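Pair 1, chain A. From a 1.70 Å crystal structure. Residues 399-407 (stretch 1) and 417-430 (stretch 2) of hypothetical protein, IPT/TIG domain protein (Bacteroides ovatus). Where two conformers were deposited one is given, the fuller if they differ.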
# COMPACT_ATOMS: atom_id res chain seq x y z
N ALA A 399 -1.11 13.78 -9.88
CA ALA A 399 -1.47 13.58 -8.48
C ALA A 399 -0.69 14.49 -7.55
O ALA A 399 0.52 14.74 -7.74
CB ALA A 399 -1.26 12.15 -8.08
N LEU A 400 -1.41 14.94 -6.51
CA LEU A 400 -0.87 15.77 -5.44
C LEU A 400 -1.35 15.25 -4.09
O LEU A 400 -2.53 14.89 -3.92
CB LEU A 400 -1.29 17.24 -5.59
CG LEU A 400 -0.58 17.99 -6.71
CD1 LEU A 400 -1.30 19.31 -7.03
CD2 LEU A 400 0.90 18.22 -6.37
N PHE A 401 -0.41 15.23 -3.16
CA PHE A 401 -0.65 14.88 -1.78
C PHE A 401 -0.33 16.09 -0.92
O PHE A 401 0.28 17.06 -1.38
CB PHE A 401 0.29 13.78 -1.31
CG PHE A 401 0.16 12.47 -2.07
CD1 PHE A 401 -0.86 11.58 -1.77
CD2 PHE A 401 1.09 12.12 -3.03
CE1 PHE A 401 -0.96 10.37 -2.45
CE2 PHE A 401 0.99 10.91 -3.70
CZ PHE A 401 -0.04 10.04 -3.40
N ASN A 402 -0.65 15.99 0.36
CA ASN A 402 -0.29 17.05 1.32
C ASN A 402 0.08 16.39 2.62
O ASN A 402 -0.80 16.02 3.42
CB ASN A 402 -1.44 18.05 1.52
CG ASN A 402 -1.02 19.29 2.27
OD1 ASN A 402 0.09 19.35 2.82
ND2 ASN A 402 -1.90 20.32 2.26
N HIS A 403 1.38 16.22 2.82
CA HIS A 403 1.96 15.50 3.95
C HIS A 403 1.56 14.03 3.99
O HIS A 403 1.01 13.52 4.98
CB HIS A 403 1.67 16.24 5.26
CG HIS A 403 2.38 17.54 5.35
ND1 HIS A 403 1.83 18.65 5.95
CD2 HIS A 403 3.62 17.92 4.94
CE1 HIS A 403 2.69 19.66 5.89
NE2 HIS A 403 3.79 19.23 5.29
N PRO A 404 1.86 13.31 2.90
CA PRO A 404 1.66 11.88 2.97
C PRO A 404 2.61 11.30 4.01
O PRO A 404 3.79 11.62 3.98
CB PRO A 404 2.04 11.41 1.57
CG PRO A 404 2.97 12.43 1.04
CD PRO A 404 2.61 13.72 1.71
N THR A 405 2.11 10.44 4.89
CA THR A 405 2.86 10.04 6.07
C THR A 405 2.92 8.54 6.31
O THR A 405 3.97 7.98 6.56
CB THR A 405 2.27 10.75 7.31
OG1 THR A 405 2.33 12.17 7.09
CG2 THR A 405 3.03 10.41 8.57
N SER A 406 1.78 7.88 6.21
CA SER A 406 1.65 6.48 6.45
C SER A 406 1.37 5.73 5.15
O SER A 406 0.87 6.30 4.16
CB SER A 406 0.55 6.25 7.50
OG SER A 406 -0.70 6.77 7.05
N ILE A 407 1.73 4.45 5.13
CA ILE A 407 1.61 3.64 3.95
C ILE A 407 1.37 2.17 4.32
O ILE A 407 1.93 1.64 5.29
CB ILE A 407 2.83 3.82 3.01
CG1 ILE A 407 2.65 3.07 1.69
CG2 ILE A 407 4.14 3.42 3.73
CD1 ILE A 407 3.69 3.44 0.63
N TYR A 417 -2.44 1.91 0.22
CA TYR A 417 -3.19 2.96 0.95
C TYR A 417 -2.16 3.94 1.49
O TYR A 417 -1.14 3.52 2.04
CB TYR A 417 -4.07 2.39 2.09
CG TYR A 417 -5.00 1.33 1.59
CD1 TYR A 417 -5.95 1.61 0.60
CD2 TYR A 417 -4.90 0.02 2.06
CE1 TYR A 417 -6.74 0.61 0.09
CE2 TYR A 417 -5.71 -0.97 1.57
CZ TYR A 417 -6.63 -0.68 0.59
OH TYR A 417 -7.40 -1.70 0.09
N ILE A 418 -2.43 5.23 1.31
CA ILE A 418 -1.58 6.30 1.77
C ILE A 418 -2.36 7.19 2.73
O ILE A 418 -3.44 7.67 2.38
CB ILE A 418 -1.12 7.21 0.61
CG1 ILE A 418 -0.50 6.37 -0.54
CG2 ILE A 418 -0.17 8.31 1.11
CD1 ILE A 418 0.77 5.64 -0.16
N GLY A 419 -1.81 7.40 3.92
CA GLY A 419 -2.38 8.33 4.88
C GLY A 419 -1.89 9.71 4.54
O GLY A 419 -0.74 10.09 4.84
N ASP A 420 -2.77 10.47 3.91
CA ASP A 420 -2.45 11.78 3.36
C ASP A 420 -2.91 12.81 4.38
O ASP A 420 -4.01 13.35 4.31
CB ASP A 420 -3.16 11.89 2.02
CG ASP A 420 -2.73 13.08 1.20
OD1 ASP A 420 -1.67 13.64 1.48
OD2 ASP A 420 -3.45 13.39 0.21
N CYS A 421 -2.02 13.08 5.34
CA CYS A 421 -2.41 13.67 6.61
C CYS A 421 -3.08 15.03 6.54
O CYS A 421 -4.10 15.22 7.17
CB CYS A 421 -1.24 13.73 7.59
SG CYS A 421 -0.92 12.09 8.22
N ASP A 422 -2.54 15.96 5.75
CA ASP A 422 -3.14 17.29 5.65
C ASP A 422 -4.25 17.43 4.58
O ASP A 422 -4.87 18.49 4.42
CB ASP A 422 -2.04 18.34 5.60
CG ASP A 422 -1.58 18.74 7.02
OD1 ASP A 422 -2.45 18.99 7.88
OD2 ASP A 422 -0.37 18.82 7.27
N ASN A 423 -4.61 16.32 3.96
CA ASN A 423 -5.87 16.20 3.24
C ASN A 423 -6.90 15.38 4.00
O ASN A 423 -8.04 15.29 3.58
CB ASN A 423 -5.63 15.58 1.86
CG ASN A 423 -4.96 16.54 0.92
OD1 ASN A 423 -5.25 17.75 0.95
ND2 ASN A 423 -4.04 16.04 0.10
N HIS A 424 -6.48 14.79 5.11
CA HIS A 424 -7.37 14.12 6.05
C HIS A 424 -8.09 12.94 5.44
O HIS A 424 -9.18 12.57 5.85
CB HIS A 424 -8.30 15.16 6.66
CG HIS A 424 -7.53 16.26 7.33
ND1 HIS A 424 -6.87 16.08 8.53
CD2 HIS A 424 -7.26 17.53 6.94
CE1 HIS A 424 -6.22 17.19 8.84
NE2 HIS A 424 -6.44 18.08 7.89
N ARG A 425 -7.39 12.30 4.49
CA ARG A 425 -7.95 11.20 3.73
C ARG A 425 -6.96 10.06 3.60
O ARG A 425 -5.74 10.29 3.58
CB ARG A 425 -8.31 11.69 2.32
CG ARG A 425 -9.49 12.65 2.23
CD ARG A 425 -9.36 13.36 0.90
NE ARG A 425 -10.44 14.27 0.57
CZ ARG A 425 -10.37 15.61 0.60
NH1 ARG A 425 -9.30 16.28 1.07
NH2 ARG A 425 -11.44 16.29 0.17
N VAL A 426 -7.51 8.86 3.45
CA VAL A 426 -6.76 7.72 2.94
C VAL A 426 -6.87 7.71 1.42
O VAL A 426 -7.97 7.61 0.85
CB VAL A 426 -7.27 6.37 3.50
CG1 VAL A 426 -6.42 5.23 2.95
CG2 VAL A 426 -7.25 6.37 5.02
N ARG A 427 -5.73 7.81 0.76
CA ARG A 427 -5.64 7.76 -0.69
C ARG A 427 -5.28 6.32 -1.09
O ARG A 427 -4.75 5.55 -0.28
CB ARG A 427 -4.57 8.72 -1.20
CG ARG A 427 -4.66 10.16 -0.69
CD ARG A 427 -5.82 10.93 -1.27
NE ARG A 427 -5.64 11.32 -2.67
CZ ARG A 427 -4.80 12.25 -3.12
NH1 ARG A 427 -4.06 12.98 -2.33
NH2 ARG A 427 -4.75 12.50 -4.41
N LYS A 428 -5.63 5.96 -2.31
CA LYS A 428 -5.30 4.65 -2.86
C LYS A 428 -4.45 4.80 -4.12
O LYS A 428 -4.69 5.69 -4.93
CB LYS A 428 -6.58 3.90 -3.15
CG LYS A 428 -6.44 2.51 -3.77
CD LYS A 428 -7.85 1.90 -3.84
CE LYS A 428 -7.96 0.73 -4.77
NZ LYS A 428 -9.39 0.26 -4.79
N ILE A 429 -3.44 3.94 -4.26
CA ILE A 429 -2.69 3.85 -5.52
C ILE A 429 -2.93 2.45 -6.08
O ILE A 429 -2.61 1.46 -5.44
CB ILE A 429 -1.17 4.11 -5.35
CG1 ILE A 429 -0.90 5.47 -4.69
CG2 ILE A 429 -0.48 4.01 -6.71
CD1 ILE A 429 0.57 5.76 -4.43
N ALA A 430 -3.50 2.38 -7.28
CA ALA A 430 -3.89 1.12 -7.90
C ALA A 430 -4.06 1.37 -9.39
O ALA A 430 -4.08 2.53 -9.84
CB ALA A 430 -5.22 0.62 -7.31
O HOH W 1 -4.09 20.12 0.27

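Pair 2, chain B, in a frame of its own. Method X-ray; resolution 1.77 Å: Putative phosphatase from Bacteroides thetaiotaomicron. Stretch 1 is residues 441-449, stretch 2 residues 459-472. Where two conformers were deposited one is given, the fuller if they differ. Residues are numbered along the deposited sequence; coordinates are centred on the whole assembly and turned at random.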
# COMPACT_ATOMS: atom_id res chain seq x y z
N ALA B 441 16.86 -9.93 -6.42
CA ALA B 441 17.93 -9.43 -5.54
C ALA B 441 17.94 -10.03 -4.12
O ALA B 441 16.88 -10.21 -3.49
CB ALA B 441 17.88 -7.90 -5.45
N ARG B 442 19.15 -10.32 -3.63
CA ARG B 442 19.34 -10.81 -2.25
C ARG B 442 20.58 -10.21 -1.63
O ARG B 442 21.50 -9.82 -2.34
CB ARG B 442 19.46 -12.33 -2.21
CG ARG B 442 18.16 -13.03 -2.54
CD ARG B 442 18.23 -14.52 -2.30
NE ARG B 442 19.17 -15.21 -3.17
CZ ARG B 442 19.36 -16.53 -3.16
NH1 ARG B 442 18.72 -17.29 -2.28
NH2 ARG B 442 20.22 -17.09 -4.01
N PHE B 443 20.57 -10.15 -0.30
CA PHE B 443 21.69 -9.68 0.50
C PHE B 443 22.00 -10.75 1.53
O PHE B 443 21.25 -11.73 1.67
CB PHE B 443 21.33 -8.40 1.27
CG PHE B 443 20.88 -7.22 0.41
CD1 PHE B 443 21.80 -6.30 -0.08
CD2 PHE B 443 19.53 -6.98 0.18
CE1 PHE B 443 21.38 -5.21 -0.86
CE2 PHE B 443 19.11 -5.89 -0.55
CZ PHE B 443 20.04 -5.00 -1.09
N ARG B 444 23.13 -10.59 2.23
CA ARG B 444 23.42 -11.41 3.42
C ARG B 444 23.22 -10.39 4.56
O ARG B 444 22.45 -9.44 4.38
CB ARG B 444 24.79 -12.08 3.36
CG ARG B 444 24.94 -13.00 2.14
CD ARG B 444 26.15 -13.89 2.18
NE ARG B 444 26.02 -14.90 3.23
CZ ARG B 444 26.77 -15.98 3.34
NH1 ARG B 444 27.73 -16.24 2.45
NH2 ARG B 444 26.56 -16.82 4.33
N ASP B 445 23.86 -10.57 5.71
CA ASP B 445 23.66 -9.60 6.82
C ASP B 445 23.98 -8.16 6.38
O ASP B 445 25.10 -7.87 5.95
CB ASP B 445 24.51 -9.96 8.04
CG ASP B 445 24.29 -11.38 8.54
OD1 ASP B 445 24.31 -12.34 7.72
OD2 ASP B 445 24.14 -11.53 9.78
N VAL B 446 23.01 -7.25 6.52
CA VAL B 446 23.15 -5.85 6.10
C VAL B 446 23.15 -4.91 7.31
O VAL B 446 22.22 -4.92 8.11
CB VAL B 446 22.06 -5.44 5.07
CG1 VAL B 446 22.44 -5.93 3.67
CG2 VAL B 446 20.66 -5.96 5.50
N SER B 447 24.17 -4.06 7.40
CA SER B 447 24.38 -3.19 8.58
C SER B 447 24.42 -1.68 8.31
O SER B 447 24.05 -0.89 9.18
CB SER B 447 25.70 -3.59 9.28
OG SER B 447 26.81 -3.51 8.38
N GLY B 448 24.87 -1.28 7.12
CA GLY B 448 25.02 0.12 6.75
C GLY B 448 24.13 0.52 5.58
O GLY B 448 23.84 -0.30 4.70
N LEU B 449 23.72 1.79 5.58
CA LEU B 449 22.82 2.32 4.56
C LEU B 449 22.91 3.84 4.47
O LEU B 449 22.88 4.53 5.51
CB LEU B 449 21.36 1.94 4.89
CG LEU B 449 20.28 2.28 3.86
CD1 LEU B 449 20.46 1.43 2.62
CD2 LEU B 449 18.85 2.10 4.45
N TYR B 459 23.42 3.34 -1.09
CA TYR B 459 24.58 2.47 -0.93
C TYR B 459 24.30 1.64 0.32
O TYR B 459 23.86 2.17 1.34
CB TYR B 459 25.89 3.24 -0.78
CG TYR B 459 26.26 3.95 -2.04
CD1 TYR B 459 27.00 3.32 -3.03
CD2 TYR B 459 25.84 5.26 -2.27
CE1 TYR B 459 27.33 3.96 -4.20
CE2 TYR B 459 26.18 5.92 -3.42
CZ TYR B 459 26.91 5.27 -4.39
OH TYR B 459 27.25 5.90 -5.56
N VAL B 460 24.58 0.35 0.24
CA VAL B 460 24.30 -0.58 1.31
C VAL B 460 25.55 -1.34 1.70
O VAL B 460 26.26 -1.82 0.83
CB VAL B 460 23.28 -1.63 0.84
CG1 VAL B 460 22.93 -2.57 1.99
CG2 VAL B 460 22.02 -0.94 0.25
N HIS B 461 25.83 -1.46 3.00
CA HIS B 461 26.94 -2.27 3.45
C HIS B 461 26.45 -3.67 3.79
O HIS B 461 25.75 -3.86 4.81
CB HIS B 461 27.66 -1.63 4.64
CG HIS B 461 28.75 -2.48 5.20
ND1 HIS B 461 29.00 -2.58 6.56
CD2 HIS B 461 29.59 -3.35 4.60
CE1 HIS B 461 30.00 -3.42 6.76
NE2 HIS B 461 30.37 -3.92 5.59
N ASP B 462 26.80 -4.62 2.93
CA ASP B 462 26.41 -6.03 3.08
C ASP B 462 27.60 -6.68 3.82
O ASP B 462 28.58 -7.12 3.22
CB ASP B 462 26.12 -6.61 1.71
CG ASP B 462 25.50 -7.99 1.75
OD1 ASP B 462 25.72 -8.74 2.72
OD2 ASP B 462 24.81 -8.34 0.76
N GLN B 463 27.49 -6.64 5.14
CA GLN B 463 28.54 -7.10 6.04
C GLN B 463 29.02 -8.53 5.79
O GLN B 463 30.22 -8.76 5.75
CB GLN B 463 28.07 -7.01 7.50
CG GLN B 463 29.13 -7.41 8.52
CD GLN B 463 28.51 -7.85 9.84
OE1 GLN B 463 27.31 -7.68 10.06
NE2 GLN B 463 29.32 -8.42 10.71
N VAL B 464 28.09 -9.48 5.65
CA VAL B 464 28.47 -10.89 5.46
C VAL B 464 28.75 -11.24 3.99
O VAL B 464 29.56 -12.11 3.69
CB VAL B 464 27.49 -11.84 6.22
CG1 VAL B 464 27.70 -13.30 5.85
CG2 VAL B 464 27.67 -11.64 7.75
N GLY B 465 28.14 -10.52 3.05
CA GLY B 465 28.53 -10.66 1.65
C GLY B 465 29.91 -10.03 1.41
O GLY B 465 30.59 -10.31 0.40
N HIS B 466 30.35 -9.19 2.36
CA HIS B 466 31.63 -8.46 2.30
C HIS B 466 31.69 -7.51 1.09
O HIS B 466 32.75 -7.33 0.45
CB HIS B 466 32.84 -9.40 2.29
CG HIS B 466 32.81 -10.43 3.38
ND1 HIS B 466 32.12 -10.25 4.57
CD2 HIS B 466 33.46 -11.62 3.50
CE1 HIS B 466 32.29 -11.32 5.34
NE2 HIS B 466 33.11 -12.16 4.72
N THR B 467 30.55 -6.88 0.83
CA THR B 467 30.39 -5.98 -0.31
C THR B 467 29.65 -4.69 0.01
O THR B 467 28.92 -4.57 1.02
CB THR B 467 29.55 -6.67 -1.42
OG1 THR B 467 28.35 -7.21 -0.85
CG2 THR B 467 30.32 -7.80 -2.09
N ILE B 468 29.87 -3.71 -0.86
CA ILE B 468 29.08 -2.50 -0.89
C ILE B 468 28.16 -2.70 -2.09
O ILE B 468 28.64 -2.95 -3.21
CB ILE B 468 29.90 -1.22 -1.07
CG1 ILE B 468 30.93 -1.04 0.05
CG2 ILE B 468 28.96 -0.03 -1.15
CD1 ILE B 468 30.35 -0.97 1.48
N ARG B 469 26.85 -2.64 -1.84
CA ARG B 469 25.82 -2.81 -2.86
C ARG B 469 25.19 -1.45 -3.17
O ARG B 469 25.34 -0.50 -2.40
CB ARG B 469 24.71 -3.75 -2.37
CG ARG B 469 25.17 -5.06 -1.78
CD ARG B 469 25.74 -6.00 -2.80
NE ARG B 469 24.75 -6.54 -3.73
CZ ARG B 469 23.93 -7.55 -3.47
NH1 ARG B 469 23.93 -8.16 -2.28
NH2 ARG B 469 23.09 -7.97 -4.41
N THR B 470 24.54 -1.37 -4.33
CA THR B 470 23.84 -0.16 -4.72
C THR B 470 22.39 -0.49 -4.99
O THR B 470 22.06 -1.63 -5.32
CB THR B 470 24.42 0.47 -6.01
OG1 THR B 470 24.41 -0.49 -7.07
CG2 THR B 470 25.85 0.95 -5.78
N ILE B 471 21.51 0.49 -4.80
CA ILE B 471 20.12 0.39 -5.26
C ILE B 471 19.94 1.66 -6.05
O ILE B 471 20.00 2.76 -5.50
CB ILE B 471 19.09 0.29 -4.15
CG1 ILE B 471 19.43 -0.88 -3.23
CG2 ILE B 471 17.69 0.12 -4.79
CD1 ILE B 471 18.50 -1.02 -1.98
N SER B 472 19.73 1.51 -7.36
CA SER B 472 19.64 2.65 -8.26
C SER B 472 18.90 2.27 -9.52
O SER B 472 18.69 1.09 -9.79
CB SER B 472 21.04 3.14 -8.63
OG SER B 472 21.78 2.12 -9.27

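Both pairs set a strand antiparallel to the first strand of a hairpin. The strand axes approach to 4.6 Å in pair 1 and 4.5 Å in pair 2, at 146° and 154° between their directions. Fourteen central residues superpose with an RMSD of 0.5 Å. Two backbone hydrogen bonds of the ladder recur in both pairs. Thr A405 N donates to Gly A419 O at 2.9 Å, and Ser B447 N to His B461 O at 3.0 Å. In return, Gly A419 N donates to Ser A406 O and His B461 N to Gly B448 O, both at 2.9 Å.

A cluster of Phe, Asp and Arg matches closely in both pairs. Arg A427 NH1 donates to Leu A400 O at 2.9 Å, and Arg B469 NH1 to Arg B442 O at 2.9 Å. The acceptor is a backbone carbonyl, so the bond does not need the side chain of Leu A400 or Arg B442. Each guanidinium also lays one face against the matching ring, Phe A401 or Phe B443. Its charge is met by a salt bridge within stretch 2: Arg A427 NH1 to Asp A420 OD2 is 2.6 Å, and Arg B469 NH1 to Asp B462 OD2 is 3.2 Å. The same aspartates accept a backbone bond from stretch 1. Asn A402 N reaches Asp A420 OD1 at 2.8 Å; Arg B444 N reaches Asp B462 OD2 at 3.2 Å.

Apolar packing recurs with different shapes. Pro A404 CB lies 3.8 Å from Ile A418 CG2, and Val B446 CG1 lies 3.8 Å from Val B460 CG1. Further along the strand, Ile A407 CG1 meets Ile A418 CD1 at 3.7 Å, whereas Leu B449 CD1 meets Val B460 CG2 at 3.7 Å.

The glycine sits on different strands in the two pairs. Ser A406 lies across from Gly A419, CA to CA 4.7 Å; Gly B448 lies across from His B461, CA to CA 4.5 Å. Space is tight in both. An ideal CB on Gly A419 would lie 1.9 Å from Ser A406 OG, and one on Gly B448 would lie 2.9 Å from His B461 CB.

The contact between the stretch 1 loop and the hairpin turn differs in chemistry. In pair 1, His A403 ND1 donates to Asp A422 OD2 at 2.6 Å. A water joins Asn A402 ND2 to Asn A423 OD1, at 3.0 and 2.7 Å. At the matching positions of pair 2, Asp B445 OD1 lies 3.4 Å from Val B464 CG2, and the Arg B444 guanidinium lies with one face over Val B464 CG1. Asn A423 ND2 donates to Asp A420 OD2 at 2.7 Å. Its counterpart, Gly B465, instead donates its backbone N to Asp B462 OD1 at 3.0 Å.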